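Local atomic coordinates of adenylosuccinate lyase (Francisella tularensis subsp. tularensis SCHU S4, PDB entry 4EEI), a protein that probably cleaves adenylosuccinate to AMP and fumarate, and SAICAR to AICAR and fumarate, two steps of de novo purine biosynthesis. Residues S231-L236 with Y322-M327; E239-H244 with S273-T278. One frame throughout, in Å; residues are numbered along the deposited sequence.

Overall arrangement
Following the chain from the N terminus, helix 217-244 is the first of the three helices involved and serves both contacts, residues 231-236 in interaction 1 and 239-244 in interaction 2. The chain then passes residues 251-252 and returns as helix 272-293, whose first turns close the shorter loop in interaction 2. Helix 304-333 follows and closes the longer loop in interaction 1, so interaction 2 is nested inside interaction 1. Their centres lie about 10 Å apart. Leu277 packs against Met327, and Arg326 NE probably bonds to Ser273 OG. Together the contacts tie three long helices into one bundle, and both touch the second subunit of the tetramer.

Interaction 1. Residues S231-L236 with Y322-M327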
loop_
_atom_site.group_PDB
_atom_site.type_symbol
_atom_site.label_atom_id
_atom_site.label_comp_id
_atom_site.label_asym_id
_atom_site.label_seq_id
_atom_site.Cartn_x
_atom_site.Cartn_y
_atom_site.Cartn_z
ATOM N N SER B 231 6.161 -10.226 6.399
ATOM C CA SER B 231 5.713 -9.967 7.771
ATOM C C SER B 231 6.340 -10.921 8.784
ATOM O O SER B 231 6.638 -10.534 9.916
ATOM C CB SER B 231 4.194 -10.063 7.867
ATOM O OG SER B 231 3.613 -8.911 7.291
ATOM N N ALA B 232 6.503 -12.177 8.391
ATOM C CA ALA B 232 7.175 -13.160 9.243
ATOM C C ALA B 232 8.643 -12.784 9.461
ATOM O O ALA B 232 9.176 -12.892 10.575
ATOM C CB ALA B 232 7.074 -14.544 8.620
ATOM N N ILE B 233 9.305 -12.368 8.386
ATOM C CA ILE B 233 10.698 -11.935 8.471
ATOM C C ILE B 233 10.798 -10.727 9.400
ATOM O O ILE B 233 11.695 -10.650 10.246
ATOM C CB ILE B 233 11.252 -11.580 7.077
ATOM C CG1 ILE B 233 11.435 -12.857 6.248
ATOM C CG2 ILE B 233 12.575 -10.817 7.184
ATOM C CD1 ILE B 233 11.729 -12.593 4.784
ATOM N N GLU B 234 9.871 -9.793 9.257
ATOM C CA GLU B 234 9.941 -8.570 10.054
ATOM C C GLU B 234 9.644 -8.841 11.518
ATOM O O GLU B 234 10.287 -8.273 12.401
ATOM C CB GLU B 234 9.002 -7.486 9.502
ATOM C CG GLU B 234 9.253 -6.092 10.126
ATOM C CD GLU B 234 8.419 -4.991 9.477
ATOM O OE1 GLU B 234 7.913 -5.219 8.356
ATOM O OE2 GLU B 234 8.273 -3.900 10.080
ATOM N N ARG B 235 8.672 -9.711 11.780
ATOM C CA ARG B 235 8.321 -10.018 13.163
ATOM C C ARG B 235 9.499 -10.648 13.869
ATOM O O ARG B 235 9.788 -10.304 15.009
ATOM C CB ARG B 235 7.096 -10.931 13.252
ATOM C CG ARG B 235 6.587 -11.129 14.690
ATOM C CD ARG B 235 5.221 -11.816 14.717
ATOM N NE ARG B 235 5.312 -13.235 14.393
ATOM C CZ ARG B 235 5.454 -14.192 15.306
ATOM N NH1 ARG B 235 5.532 -15.468 14.937
ATOM N NH2 ARG B 235 5.523 -13.875 16.595
ATOM N N LEU B 236 10.177 -11.580 13.199
ATOM C CA LEU B 236 11.328 -12.249 13.796
ATOM C C LEU B 236 12.499 -11.291 13.941
ATOM O O LEU B 236 13.220 -11.319 14.942
ATOM C CB LEU B 236 11.729 -13.466 12.952
ATOM C CG LEU B 236 13.039 -14.178 13.268
ATOM C CD1 LEU B 236 13.053 -14.696 14.694
ATOM C CD2 LEU B 236 13.243 -15.324 12.286
ATOM N N TYR B 322 17.813 -13.563 -0.985
ATOM C CA TYR B 322 18.827 -12.894 -0.153
ATOM C C TYR B 322 18.407 -12.858 1.313
ATOM O O TYR B 322 19.201 -13.170 2.203
ATOM C CB TYR B 322 19.086 -11.460 -0.645
ATOM C CG TYR B 322 20.075 -10.696 0.225
ATOM C CD1 TYR B 322 21.429 -10.740 -0.041
ATOM C CD2 TYR B 322 19.643 -9.928 1.309
ATOM C CE1 TYR B 322 22.343 -10.056 0.746
ATOM C CE2 TYR B 322 20.556 -9.239 2.111
ATOM C CZ TYR B 322 21.897 -9.306 1.814
ATOM O OH TYR B 322 22.820 -8.633 2.590
ATOM N N ALA B 323 17.161 -12.493 1.564
ATOM C CA ALA B 323 16.713 -12.291 2.938
ATOM C C ALA B 323 16.593 -13.612 3.680
ATOM O O ALA B 323 16.952 -13.693 4.848
ATOM C CB ALA B 323 15.379 -11.516 2.981
ATOM N N LEU B 324 16.077 -14.645 3.018
ATOM C CA LEU B 324 15.916 -15.946 3.680
ATOM C C LEU B 324 17.264 -16.560 4.036
ATOM O O LEU B 324 17.401 -17.206 5.076
ATOM C CB LEU B 324 15.130 -16.919 2.802
ATOM C CG LEU B 324 13.668 -16.546 2.545
ATOM C CD1 LEU B 324 13.094 -17.449 1.482
ATOM C CD2 LEU B 324 12.863 -16.678 3.840
ATOM N N ARG B 325 18.256 -16.392 3.163
ATOM C CA ARG B 325 19.596 -16.923 3.433
ATOM C C ARG B 325 20.273 -16.151 4.537
ATOM O O ARG B 325 20.935 -16.732 5.407
ATOM C CB ARG B 325 20.464 -16.892 2.169
ATOM C CG ARG B 325 19.935 -17.767 1.043
ATOM C CD ARG B 325 20.915 -17.875 -0.109
ATOM N NE ARG B 325 20.364 -18.715 -1.176
ATOM C CZ ARG B 325 20.942 -18.903 -2.357
ATOM N NH1 ARG B 325 22.092 -18.307 -2.641
ATOM N NH2 ARG B 325 20.361 -19.682 -3.257
ATOM N N ARG B 326 20.137 -14.831 4.510
ATOM C CA ARG B 326 20.823 -14.020 5.524
ATOM C C ARG B 326 20.183 -14.223 6.899
ATOM O O ARG B 326 20.886 -14.324 7.914
ATOM C CB ARG B 326 20.824 -12.536 5.150
ATOM C CG ARG B 326 21.458 -11.653 6.216
ATOM C CD ARG B 326 21.765 -10.244 5.722
ATOM N NE ARG B 326 22.539 -9.509 6.725
ATOM C CZ ARG B 326 23.147 -8.352 6.505
ATOM N NH1 ARG B 326 23.068 -7.783 5.309
ATOM N NH2 ARG B 326 23.839 -7.770 7.481
ATOM N N MET B 327 18.855 -14.293 6.936
ATOM C CA MET B 327 18.170 -14.569 8.199
ATOM C C MET B 327 18.546 -15.938 8.758
ATOM O O MET B 327 18.746 -16.083 9.958
ATOM C CB MET B 327 16.655 -14.476 8.038
ATOM C CG MET B 327 15.912 -14.787 9.352
ATOM S SD MET B 327 16.242 -13.564 10.660
ATOM C CE MET B 327 14.927 -12.393 10.306
#
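Ile233 is the first residue of 231-236 to meet helix 304-333, and it touches three residues there. Its CD1 sits 4.2 Å from Ala323 CB. The same methyl lies 4.3 Å from Leu324 CD2, so one branch of the isoleucine rests on two neighbouring residues. The other branch goes to the next turn: Ile233 CG2 is 4.2 Å from Met327 CE. That methionine methyl also lies 3.7 Å from the backbone O of Ile233.

One turn on, Leu236 crosses Met327 obliquely. Leu236 CD2 packs 3.8 Å from Met327 SD, and Leu236 CG lies 3.9 Å from Met327 CE. Met327 has CG anti to its backbone N (chi1 179°). The chain then bends at chi2 and chi3, which puts SD by Leu236 and CE between Leu236 and Ile233. The methionine tip thus bridges two successive turns of the other helix.

No hydrogen bond joins the segments, and all five touching residues are buried. The short axes run in the same general direction, 31° apart, and come no nearer than 11.5 Å. The backbones are well separated, and side chains fill the gap. Phe161 of helix 151-173 touches Ile233 and Leu236, while Leu120 of helix 94-131 touches Leu324 and Met327. Arg235 forms a salt bridge with Glu160, and Ser231 OG bonds to Leu292 O of the second subunit.

This is apolar core packing between helices that run the same way. It belongs to the long helical bundle of the fumarase/aspartase (lyase 1) superfamily, whose central helices assemble into the tetramer core.

Interaction 2. Residues E239-H244 with S273-T278; sequences EIRHLH and STENLT. With AMP (adenosine monophosphate), chain C.
Arg241 lays its aliphatic stem past Thr274, the two side chains pointing opposite ways as they pass, with Arg241 CG 3.3 Å from Thr274 OG1. The chain bends at chi3, placing NE 3.5 Å from Glu275 CG. Arg241 NH1 gives a weak hydrogen bond to Thr278 OG1, 3.2 Å away at the edge of the guanidinium. That hydroxyl donates to Thr274 O one turn back (2.8 Å from OG1), and Thr278 N also bonds to this carbonyl. The threonine hydroxyl therefore faces the arginine with its proton already committed.

Arg241 and Glu275 do not pair directly: Arg241 NE and Glu275 OE2 are 4.3 Å apart, and the guanidinium and carboxylate planes are turned 70° from each other. A water in the guanidinium plane links them, accepting from Arg241 NE (2.7 Å) and donating to Glu275 OE2. The other carboxylate oxygen, OE1, bonds to His141 ND1 of the fourth subunit and Ile303 N of the third. Trp298 of the third subunit makes a cation-pi contact with Arg241.

The methyl of Thr274 meets Ile240, which crosses it at about a right angle. Ile240 CB, CG2 and CD1 all lie near Thr274 CG2, with CB at 3.9 Å. The segments run roughly antiparallel (147°).

Asn276 reaches the nucleotide, its ND2 donating a nearly straight bond to AMP O2P at 2.9 Å (179°). Ser306 and Arg310 of the third subunit hold the same AMP.

The arrangement is an antiparallel pair of bundle helices at a subunit junction. One helix contributes to an AMP site built from more than one chain; active sites shared between subunits are a hallmark of this superfamily.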
loop_
_atom_site.group_PDB
_atom_site.type_symbol
_atom_site.label_atom_id
_atom_site.label_comp_id
_atom_site.label_asym_id
_atom_site.label_seq_id
_atom_site.Cartn_x
_atom_site.Cartn_y
_atom_site.Cartn_z
ATOM N N GLU B 239 11.897 -9.040 16.913
ATOM C CA GLU B 239 12.137 -9.787 18.143
ATOM C C GLU B 239 13.629 -9.829 18.468
ATOM O O GLU B 239 14.042 -9.574 19.603
ATOM C CB GLU B 239 11.581 -11.208 18.024
ATOM C CG GLU B 239 11.857 -12.091 19.240
ATOM C CD GLU B 239 11.012 -11.741 20.460
ATOM O OE1 GLU B 239 9.934 -11.136 20.292
ATOM O OE2 GLU B 239 11.426 -12.087 21.594
ATOM N N ILE B 240 14.453 -10.144 17.481
ATOM C CA ILE B 240 15.888 -10.192 17.749
ATOM C C ILE B 240 16.428 -8.798 18.107
ATOM O O ILE B 240 17.246 -8.664 19.028
ATOM C CB ILE B 240 16.654 -10.835 16.585
ATOM C CG1 ILE B 240 16.294 -12.320 16.503
ATOM C CG2 ILE B 240 18.166 -10.704 16.783
ATOM C CD1 ILE B 240 16.635 -12.965 15.171
ATOM N N ARG B 241 15.959 -7.768 17.406
ATOM C CA ARG B 241 16.422 -6.400 17.666
ATOM C C ARG B 241 16.091 -5.944 19.082
ATOM O O ARG B 241 16.893 -5.261 19.728
ATOM C CB ARG B 241 15.835 -5.423 16.639
ATOM C CG ARG B 241 16.429 -5.552 15.231
ATOM C CD ARG B 241 15.559 -4.824 14.202
ATOM N NE ARG B 241 15.402 -3.408 14.519
ATOM C CZ ARG B 241 14.523 -2.606 13.926
ATOM N NH1 ARG B 241 13.721 -3.081 12.983
ATOM N NH2 ARG B 241 14.438 -1.334 14.287
ATOM N N HIS B 242 14.908 -6.317 19.557
ATOM C CA HIS B 242 14.495 -6.045 20.938
ATOM C C HIS B 242 15.410 -6.735 21.945
ATOM O O HIS B 242 15.855 -6.129 22.916
ATOM C CB HIS B 242 13.076 -6.568 21.182
ATOM C CG HIS B 242 11.995 -5.657 20.712
ATOM N ND1 HIS B 242 11.963 -4.313 21.018
ATOM C CD2 HIS B 242 10.863 -5.908 20.000
ATOM C CE1 HIS B 242 10.871 -3.771 20.500
ATOM N NE2 HIS B 242 10.197 -4.721 19.872
ATOM N N LEU B 243 15.664 -8.019 21.722
ATOM C CA LEU B 243 16.456 -8.807 22.652
ATOM C C LEU B 243 17.933 -8.396 22.623
ATOM O O LEU B 243 18.673 -8.647 23.570
ATOM C CB LEU B 243 16.308 -10.304 22.343
ATOM C CG LEU B 243 14.909 -10.914 22.460
ATOM C CD1 LEU B 243 14.939 -12.332 21.928
ATOM C CD2 LEU B 243 14.412 -10.910 23.900
ATOM N N HIS B 244 18.345 -7.748 21.535
ATOM C CA HIS B 244 19.741 -7.371 21.324
ATOM C C HIS B 244 20.062 -6.016 21.980
ATOM O O HIS B 244 21.218 -5.703 22.226
ATOM C CB HIS B 244 20.009 -7.317 19.811
ATOM C CG HIS B 244 21.456 -7.378 19.429
ATOM N ND1 HIS B 244 22.439 -6.668 20.081
ATOM C CD2 HIS B 244 22.078 -8.049 18.429
ATOM C CE1 HIS B 244 23.609 -6.910 19.510
ATOM N NE2 HIS B 244 23.412 -7.739 18.497
ATOM N N SER B 273 22.213 -7.035 11.089
ATOM C CA SER B 273 21.598 -7.954 10.120
ATOM C C SER B 273 20.076 -7.910 10.161
ATOM O O SER B 273 19.407 -7.794 9.126
ATOM C CB SER B 273 22.099 -9.383 10.341
ATOM O OG SER B 273 21.601 -10.241 9.342
ATOM N N THR B 274 19.513 -7.987 11.359
ATOM C CA THR B 274 18.060 -7.974 11.469
ATOM C C THR B 274 17.489 -6.604 11.092
ATOM O O THR B 274 16.334 -6.498 10.668
ATOM C CB THR B 274 17.587 -8.459 12.854
ATOM O OG1 THR B 274 18.368 -7.826 13.876
ATOM C CG2 THR B 274 17.787 -9.968 12.957
ATOM N N GLU B 275 18.297 -5.554 11.226
ATOM C CA GLU B 275 17.867 -4.234 10.749
ATOM C C GLU B 275 17.833 -4.202 9.220
ATOM O O GLU B 275 16.847 -3.771 8.612
ATOM C CB GLU B 275 18.745 -3.119 11.338
ATOM C CG GLU B 275 18.444 -2.888 12.817
ATOM C CD GLU B 275 19.337 -1.851 13.478
ATOM O OE1 GLU B 275 20.029 -1.079 12.769
ATOM O OE2 GLU B 275 19.343 -1.809 14.731
ATOM N N ASN B 276 18.899 -4.689 8.600
ATOM C CA ASN B 276 18.920 -4.880 7.149
ATOM C C ASN B 276 17.701 -5.660 6.657
ATOM O O ASN B 276 17.058 -5.275 5.676
ATOM C CB ASN B 276 20.215 -5.594 6.719
ATOM C CG ASN B 276 20.256 -5.881 5.217
ATOM O OD1 ASN B 276 19.723 -6.890 4.758
ATOM N ND2 ASN B 276 20.897 -4.995 4.451
ATOM N N LEU B 277 17.359 -6.739 7.360
ATOM C CA LEU B 277 16.263 -7.603 6.921
ATOM C C LEU B 277 14.900 -6.937 7.121
ATOM O O LEU B 277 13.930 -7.263 6.442
ATOM C CB LEU B 277 16.321 -8.953 7.637
ATOM C CG LEU B 277 17.576 -9.772 7.350
ATOM C CD1 LEU B 277 17.739 -10.894 8.353
ATOM C CD2 LEU B 277 17.544 -10.327 5.941
ATOM N N THR B 278 14.824 -5.998 8.053
ATOM C CA THR B 278 13.593 -5.240 8.225
ATOM C C THR B 278 13.378 -4.384 6.971
ATOM O O THR B 278 12.247 -4.248 6.467
ATOM C CB THR B 278 13.684 -4.370 9.494
ATOM O OG1 THR B 278 13.857 -5.228 10.641
ATOM C CG2 THR B 278 12.408 -3.542 9.669
HETATM P P AMP C . 23.037 -2.164 4.621
HETATM O O1P AMP C . 23.319 -3.197 3.560
HETATM O O2P AMP C . 22.109 -2.634 5.709
HETATM O O3P AMP C . 22.712 -0.801 4.073
HETATM O "O5'" AMP C . 24.450 -1.972 5.362
HETATM C "C5'" AMP C . 24.628 -0.957 6.347
HETATM C "C4'" AMP C . 26.119 -0.729 6.562
HETATM O "O4'" AMP C . 26.333 0.330 7.497
HETATM C "C3'" AMP C . 26.780 -1.970 7.135
HETATM O "O3'" AMP C . 28.002 -2.206 6.435
HETATM C "C2'" AMP C . 27.080 -1.617 8.574
HETATM O "O2'" AMP C . 28.292 -2.230 9.009
HETATM C "C1'" AMP C . 27.216 -0.107 8.532
HETATM N N9 AMP C . 26.860 0.509 9.832
HETATM C C8 AMP C . 26.722 -0.130 11.007
HETATM N N7 AMP C . 26.395 0.738 11.997
HETATM C C5 AMP C . 26.321 1.964 11.450
HETATM C C6 AMP C . 26.022 3.331 11.929
HETATM N N6 AMP C . 25.726 3.566 13.229
HETATM N N1 AMP C . 26.054 4.335 11.026
HETATM C C2 AMP C . 26.346 4.115 9.733
HETATM N N3 AMP C . 26.628 2.901 9.229
HETATM C C4 AMP C . 26.631 1.807 10.023
HETATM O O HOH W 1 16.989 -2.012 16.123
#